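Local coordinates for Oxidored_FMN domain-containing protein ([Pseudomonas] geniculata N1, PDB 6L6J) that probably oxidises 6-hydroxypseudooxynicotine as an amine oxidase that carries flavin mononucleotide and a [4Fe-4S] cluster, at residues A[262-270]-A[345-355]. Numbering follows the deposited sequence.
With FMN (flavin mononucleotide), chain B; SF4 (iron/sulfur cluster), chain C.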
ATOM      1  N   ASP A 262      11.266  10.372   0.690  1.00 43.72           N
ATOM      2  CA  ASP A 262      11.250   9.097  -0.063  1.00 41.72           C
ATOM      3  C   ASP A 262      10.083   8.220   0.414  1.00 38.36           C
ATOM      4  O   ASP A 262       9.968   7.956   1.619  1.00 38.16           O
ATOM      5  CB  ASP A 262      12.597   8.392  -0.084  1.00 44.74           C
ATOM      6  CG  ASP A 262      12.743   7.492  -1.308  1.00 44.31           C
ATOM      7  OD1 ASP A 262      12.614   8.008  -2.443  1.00 42.77           O
ATOM      8  OD2 ASP A 262      12.935   6.270  -1.120  1.00 49.59           O
ATOM      9  N   TRP A 263       9.257   7.812  -0.556  1.00 35.73           N
ATOM     10  CA  TRP A 263       8.005   7.050  -0.368  1.00 32.98           C
ATOM     11  C   TRP A 263       8.284   5.758   0.414  1.00 30.91           C
ATOM     12  O   TRP A 263       7.433   5.382   1.228  1.00 32.43           O
ATOM     13  CB  TRP A 263       7.374   6.819  -1.744  1.00 32.89           C
ATOM     14  CG  TRP A 263       5.909   6.492  -1.725  1.00 34.95           C
ATOM     15  CD1 TRP A 263       5.079   6.414  -0.640  1.00 36.11           C
ATOM     16  CD2 TRP A 263       5.092   6.190  -2.871  1.00 35.19           C
ATOM     17  NE1 TRP A 263       3.814   6.056  -1.029  1.00 38.04           N
ATOM     18  CE2 TRP A 263       3.798   5.898  -2.390  1.00 35.29           C
ATOM     19  CE3 TRP A 263       5.332   6.125  -4.251  1.00 35.92           C
ATOM     20  CZ2 TRP A 263       2.752   5.562  -3.244  1.00 38.62           C
ATOM     21  CZ3 TRP A 263       4.288   5.790  -5.098  1.00 36.39           C
ATOM     22  CH2 TRP A 263       3.018   5.507  -4.598  1.00 37.19           C
ATOM     23  N   ALA A 264       9.437   5.126   0.196  1.00 30.10           N
ATOM     24  CA  ALA A 264       9.805   3.798   0.740  1.00 29.01           C
ATOM     25  C   ALA A 264       9.999   3.903   2.254  1.00 29.82           C
ATOM     26  O   ALA A 264       9.862   2.855   2.942  1.00 28.31           O
ATOM     27  CB  ALA A 264      11.055   3.282   0.062  1.00 27.14           C
ATOM     28  N   TRP A 265      10.311   5.121   2.726  1.00 30.31           N
ATOM     29  CA  TRP A 265      10.468   5.476   4.163  1.00 31.70           C
ATOM     30  C   TRP A 265       9.185   6.115   4.738  1.00 31.54           C
ATOM     31  O   TRP A 265       8.964   6.034   5.967  1.00 37.13           O
ATOM     32  CB  TRP A 265      11.685   6.390   4.307  1.00 33.27           C
ATOM     33  CG  TRP A 265      12.948   5.810   3.759  1.00 33.25           C
ATOM     34  CD1 TRP A 265      13.467   5.989   2.508  1.00 33.45           C
ATOM     35  CD2 TRP A 265      13.869   4.960   4.460  1.00 33.04           C
ATOM     36  NE1 TRP A 265      14.647   5.303   2.375  1.00 34.57           N
ATOM     37  CE2 TRP A 265      14.923   4.671   3.566  1.00 34.61           C
ATOM     38  CE3 TRP A 265      13.898   4.408   5.740  1.00 33.55           C
ATOM     39  CZ2 TRP A 265      16.000   3.863   3.926  1.00 35.06           C
ATOM     40  CZ3 TRP A 265      14.958   3.600   6.089  1.00 37.67           C
ATOM     41  CH2 TRP A 265      16.002   3.343   5.198  1.00 34.96           C
ATOM     42  N   ASP A 266       8.359   6.725   3.893  1.00 31.46           N
ATOM     43  CA  ASP A 266       7.073   7.370   4.282  1.00 32.48           C
ATOM     44  C   ASP A 266       5.969   6.305   4.430  1.00 29.17           C
ATOM     45  O   ASP A 266       5.338   6.233   5.483  1.00 27.25           O
ATOM     46  CB  ASP A 266       6.680   8.460   3.267  1.00 32.50           C
ATOM     47  CG  ASP A 266       5.506   9.332   3.726  1.00 31.25           C
ATOM     48  OD1 ASP A 266       5.395   9.555   4.944  1.00 27.20           O
ATOM     49  OD2 ASP A 266       4.727   9.792   2.855  1.00 29.18           O
ATOM     50  N   SER A 267       5.708   5.539   3.381  1.00 28.38           N
ATOM     51  CA  SER A 267       4.756   4.403   3.405  1.00 29.87           C
ATOM     52  C   SER A 267       5.539   3.120   3.732  1.00 30.17           C
ATOM     53  O   SER A 267       5.567   2.196   2.882  1.00 28.81           O
ATOM     54  CB  SER A 267       4.015   4.316   2.092  1.00 31.51           C
ATOM     55  OG  SER A 267       3.384   5.550   1.794  1.00 30.05           O
ATOM     56  N   GLY A 268       6.158   3.087   4.916  1.00 27.01           N
ATOM     57  CA  GLY A 268       6.968   1.970   5.412  1.00 25.73           C
ATOM     58  C   GLY A 268       6.176   0.677   5.541  1.00 24.51           C
ATOM     59  O   GLY A 268       5.313   0.609   6.378  1.00 20.90           O
ATOM     60  N   SER A 269       6.539  -0.350   4.766  1.00 29.13           N
ATOM     61  CA  SER A 269       5.959  -1.719   4.833  1.00 29.46           C
ATOM     62  C   SER A 269       6.088  -2.272   6.253  1.00 28.13           C
ATOM     63  O   SER A 269       7.091  -1.957   6.899  1.00 31.36           O
ATOM     64  CB  SER A 269       6.637  -2.623   3.862  1.00 30.60           C
ATOM     65  OG  SER A 269       6.573  -3.959   4.312  1.00 34.02           O
ATOM     66  N   SER A 270       5.131  -3.092   6.697  1.00 26.71           N
ATOM     67  CA  SER A 270       5.107  -3.724   8.051  1.00 25.16           C
ATOM     68  C   SER A 270       6.299  -4.684   8.245  1.00 24.13           C
ATOM     69  O   SER A 270       6.643  -4.945   9.421  1.00 20.17           O
ATOM     70  CB  SER A 270       3.791  -4.410   8.341  1.00 24.00           C
ATOM     71  OG  SER A 270       3.679  -5.653   7.651  1.00 26.56           O
ATOM     72  N   ILE A 345      -2.185  -4.018   7.268  1.00 23.80           N
ATOM     73  CA  ILE A 345      -1.130  -5.025   7.567  1.00 23.93           C
ATOM     74  C   ILE A 345       0.194  -4.568   6.970  1.00 22.29           C
ATOM     75  O   ILE A 345       1.167  -5.280   7.160  1.00 24.30           O
ATOM     76  CB  ILE A 345      -1.544  -6.420   7.066  1.00 26.16           C
ATOM     77  CG1 ILE A 345      -1.469  -6.537   5.534  1.00 27.24           C
ATOM     78  CG2 ILE A 345      -2.933  -6.765   7.617  1.00 25.02           C
ATOM     79  CD1 ILE A 345      -1.820  -7.906   4.990  1.00 27.29           C
ATOM     80  N   GLY A 346       0.209  -3.448   6.255  1.00 21.80           N
ATOM     81  CA  GLY A 346       1.439  -2.844   5.707  1.00 22.82           C
ATOM     82  C   GLY A 346       2.082  -3.672   4.617  1.00 23.51           C
ATOM     83  O   GLY A 346       3.310  -3.591   4.515  1.00 23.74           O
ATOM     84  N   CYS A 347       1.283  -4.371   3.790  1.00 26.07           N
ATOM     85  CA  CYS A 347       1.746  -5.224   2.648  1.00 26.09           C
ATOM     86  C   CYS A 347       2.165  -4.349   1.470  1.00 25.57           C
ATOM     87  O   CYS A 347       2.934  -4.863   0.611  1.00 25.45           O
ATOM     88  CB  CYS A 347       0.673  -6.192   2.165  1.00 25.77           C
ATOM     89  SG  CYS A 347      -0.858  -5.361   1.691  1.00 25.74           S
ATOM     90  N   ASN A 348       1.665  -3.107   1.440  1.00 25.39           N
ATOM     91  CA  ASN A 348       1.894  -2.095   0.368  1.00 25.78           C
ATOM     92  C   ASN A 348       1.442  -2.626  -1.010  1.00 26.55           C
ATOM     93  O   ASN A 348       1.973  -2.150  -2.037  1.00 29.46           O
ATOM     94  CB  ASN A 348       3.346  -1.623   0.357  1.00 24.58           C
ATOM     95  CG  ASN A 348       3.636  -0.562   1.399  1.00 24.88           C
ATOM     96  OD1 ASN A 348       2.773  -0.221   2.206  1.00 23.22           O
ATOM     97  ND2 ASN A 348       4.861  -0.039   1.395  1.00 23.71           N
ATOM     98  N   ALA A 349       0.446  -3.510  -1.059  1.00 24.84           N
ATOM     99  CA  ALA A 349      -0.222  -3.920  -2.314  1.00 24.57           C
ATOM    100  C   ALA A 349      -0.978  -2.723  -2.932  1.00 26.23           C
ATOM    101  O   ALA A 349      -1.144  -2.716  -4.166  1.00 26.35           O
ATOM    102  CB  ALA A 349      -1.138  -5.091  -2.044  1.00 24.36           C
ATOM    103  N   CYS A 350      -1.431  -1.751  -2.115  1.00 28.04           N
ATOM    104  CA  CYS A 350      -2.042  -0.461  -2.563  1.00 27.58           C
ATOM    105  C   CYS A 350      -0.997   0.360  -3.340  1.00 28.31           C
ATOM    106  O   CYS A 350      -1.265   0.833  -4.452  1.00 28.80           O
ATOM    107  CB  CYS A 350      -2.588   0.348  -1.385  1.00 26.88           C
ATOM    108  SG  CYS A 350      -1.483   0.470   0.050  1.00 28.52           S
ATOM    109  N   THR A 351       0.172   0.482  -2.748  1.00 28.89           N
ATOM    110  CA  THR A 351       1.400   1.101  -3.304  1.00 30.82           C
ATOM    111  C   THR A 351       1.755   0.432  -4.646  1.00 31.46           C
ATOM    112  O   THR A 351       2.116   1.160  -5.635  1.00 32.01           O
ATOM    113  CB  THR A 351       2.463   1.014  -2.192  1.00 29.10           C
ATOM    114  OG1 THR A 351       2.118   2.045  -1.256  1.00 31.75           O
ATOM    115  CG2 THR A 351       3.882   1.163  -2.655  1.00 26.09           C
ATOM    116  N   ALA A 352       1.694  -0.901  -4.693  1.00 29.48           N
ATOM    117  CA  ALA A 352       2.199  -1.694  -5.836  1.00 28.64           C
ATOM    118  C   ALA A 352       1.400  -1.323  -7.083  1.00 28.43           C
ATOM    119  O   ALA A 352       2.019  -1.013  -8.123  1.00 28.11           O
ATOM    120  CB  ALA A 352       2.133  -3.176  -5.537  1.00 29.58           C
ATOM    121  N   GLU A 353       0.068  -1.355  -6.986  1.00 27.68           N
ATOM    122  CA  GLU A 353      -0.797  -1.066  -8.151  1.00 25.41           C
ATOM    123  C   GLU A 353      -0.453   0.350  -8.585  1.00 23.51           C
ATOM    124  O   GLU A 353      -0.068   0.543  -9.741  1.00 23.93           O
ATOM    125  CB  GLU A 353      -2.270  -1.247  -7.788  1.00 27.43           C
ATOM    126  CG  GLU A 353      -2.665  -2.691  -7.538  1.00 28.03           C
ATOM    127  CD  GLU A 353      -2.284  -3.640  -8.663  1.00 31.99           C
ATOM    128  OE1 GLU A 353      -1.966  -4.806  -8.354  1.00 32.64           O
ATOM    129  OE2 GLU A 353      -2.274  -3.203  -9.854  1.00 33.72           O
ATOM    130  N   VAL A 354      -0.490   1.285  -7.639  1.00 23.34           N
ATOM    131  CA  VAL A 354      -0.259   2.735  -7.923  1.00 24.50           C
ATOM    132  C   VAL A 354       1.110   2.896  -8.599  1.00 24.88           C
ATOM    133  O   VAL A 354       1.215   3.712  -9.546  1.00 25.25           O
ATOM    134  CB  VAL A 354      -0.423   3.614  -6.675  1.00 22.29           C
ATOM    135  CG1 VAL A 354      -0.029   5.061  -6.932  1.00 20.94           C
ATOM    136  CG2 VAL A 354      -1.846   3.526  -6.151  1.00 23.57           C
ATOM    137  N   MET A 355       2.111   2.094  -8.245  1.00 25.90           N
ATOM    138  CA  MET A 355       3.423   2.306  -8.903  1.00 26.86           C
ATOM    139  C   MET A 355       3.583   1.545 -10.203  1.00 24.08           C
ATOM    140  O   MET A 355       4.557   1.837 -10.888  1.00 23.15           O
ATOM    141  CB  MET A 355       4.622   2.069  -7.989  1.00 31.17           C
ATOM    142  CG  MET A 355       5.345   3.373  -7.898  1.00 32.24           C
ATOM    143  SD  MET A 355       6.747   3.315  -6.950  1.00 39.97           S
ATOM    144  CE  MET A 355       8.023   3.407  -8.212  1.00 40.88           C
TER
HETATM  145  N1  FMN B 701       1.715  11.112  -0.462  1.00 30.60           N
HETATM  146  C2  FMN B 701       1.649  12.271  -1.192  1.00 31.69           C
HETATM  147  O2  FMN B 701       2.109  13.296  -0.678  1.00 34.56           O
HETATM  148  N3  FMN B 701       1.093  12.382  -2.405  1.00 29.69           N
HETATM  149  C4  FMN B 701       0.545  11.314  -3.009  1.00 28.54           C
HETATM  150  O4  FMN B 701       0.039  11.416  -4.126  1.00 23.32           O
HETATM  151  C4A FMN B 701       0.590   9.999  -2.311  1.00 29.52           C
HETATM  152  N5  FMN B 701       0.062   8.883  -2.867  1.00 29.28           N
HETATM  153  C5A FMN B 701       0.059   7.731  -2.159  1.00 30.51           C
HETATM  154  C6  FMN B 701      -0.551   6.599  -2.693  1.00 28.75           C
HETATM  155  C7  FMN B 701      -0.566   5.433  -1.954  1.00 27.65           C
HETATM  156  C7M FMN B 701      -1.161   4.223  -2.565  1.00 29.78           C
HETATM  157  C8  FMN B 701       0.016   5.382  -0.608  1.00 28.42           C
HETATM  158  C8M FMN B 701       0.042   4.115   0.196  1.00 33.08           C
HETATM  159  C9  FMN B 701       0.616   6.486  -0.064  1.00 27.87           C
HETATM  160  C9A FMN B 701       0.656   7.677  -0.777  1.00 28.46           C
HETATM  161  N10 FMN B 701       1.224   8.831  -0.219  1.00 28.02           N
HETATM  162  C10 FMN B 701       1.198   9.984  -0.964  1.00 27.22           C
HETATM  163  C1' FMN B 701       1.833   8.853   1.149  1.00 29.24           C
HETATM  164  C2' FMN B 701       0.758   8.987   2.211  1.00 26.33           C
HETATM  165  O2' FMN B 701       0.189  10.275   2.063  1.00 25.77           O
HETATM  166  C3' FMN B 701       1.294   8.853   3.605  1.00 27.04           C
HETATM  167  O3' FMN B 701       2.181   9.941   3.863  1.00 29.14           O
HETATM  168  C4' FMN B 701       2.019   7.535   3.876  1.00 26.57           C
HETATM  169  O4' FMN B 701       1.274   6.430   3.311  1.00 27.59           O
HETATM  170  C5' FMN B 701       2.261   7.334   5.366  1.00 22.79           C
HETATM  171  O5' FMN B 701       1.003   7.277   6.016  1.00 24.04           O
HETATM  172  P   FMN B 701       0.294   5.852   6.315  1.00 25.80           P
HETATM  173  O1P FMN B 701       1.215   5.124   7.268  1.00 23.09           O
HETATM  174  O2P FMN B 701      -1.015   6.270   6.908  1.00 26.19           O
HETATM  175  O3P FMN B 701       0.162   5.177   4.963  1.00 25.32           O
HETATM  176 FE1  SF4 C 702      -1.971  -3.706   2.609  1.00 30.88          FE
HETATM  177 FE2  SF4 C 702      -2.771  -1.394   4.385  1.00 28.47          FE
HETATM  178 FE3  SF4 C 702      -4.660  -2.455   2.328  1.00 28.81          FE
HETATM  179 FE4  SF4 C 702      -2.246  -0.843   1.491  1.00 30.12          FE
HETATM  180  S1  SF4 C 702      -3.848  -0.526   2.774  1.00 22.10           S
HETATM  181  S2  SF4 C 702      -3.009  -2.782   1.020  1.00 26.82           S
HETATM  182  S3  SF4 C 702      -1.149  -1.758   3.039  1.00 27.41           S
HETATM  183  S4  SF4 C 702      -3.602  -3.296   3.906  1.00 23.77           S
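Trp263 sets the benzene part of its indole against Val354 and Met355 of helix 349-355, crossing the Val354 side chain at about a right angle. With CG anti to the backbone N (chi1 -160°), the six-membered ring ends beside these two residues. Val354 CG1 meets Trp263 CH2 at the ring edge, 3.9 Å away. Met355 slides past in the opposite direction: its CG lies 3.8 Å from Trp263 CZ3, and its sulfur makes an oblique Met-aromatic contact. The indole also reaches the flavin, with Trp263 NE1 3.4 Å from FMN C9. Thr351 OG1 comes within 3.3 Å of the flavin methyl C8M, and Val354 CG2 packs on C7M. Cut back to an alanine here, the Trp263 side chain would probably leave a gap between Val354, Met355 and the flavin, with its dimethylbenzene end less firmly held.

Farther along, polar bonds take over. Asn348 ND2 donates to Ser267 O at 2.8 Å, almost in line with the carbonyl. Arg321, an FMN-binding residue, holds Asn348 OD1 and so helps fix the amide rotation. Ser270 N bonds to Gly346 O, and Ser270 OG to Ile345 O at 2.6 Å.

Ser267 OG and Asp266 OD2 bond the ribityl hydroxyls O4' and O3', while Cys347 and Cys350 bind iron. The contact thus joins the FMN-holding turn after TIM-barrel strand 255-261 to the cluster ligands; Cys350 also borders the flavin methyls, consistent with electron transfer between the cofactors.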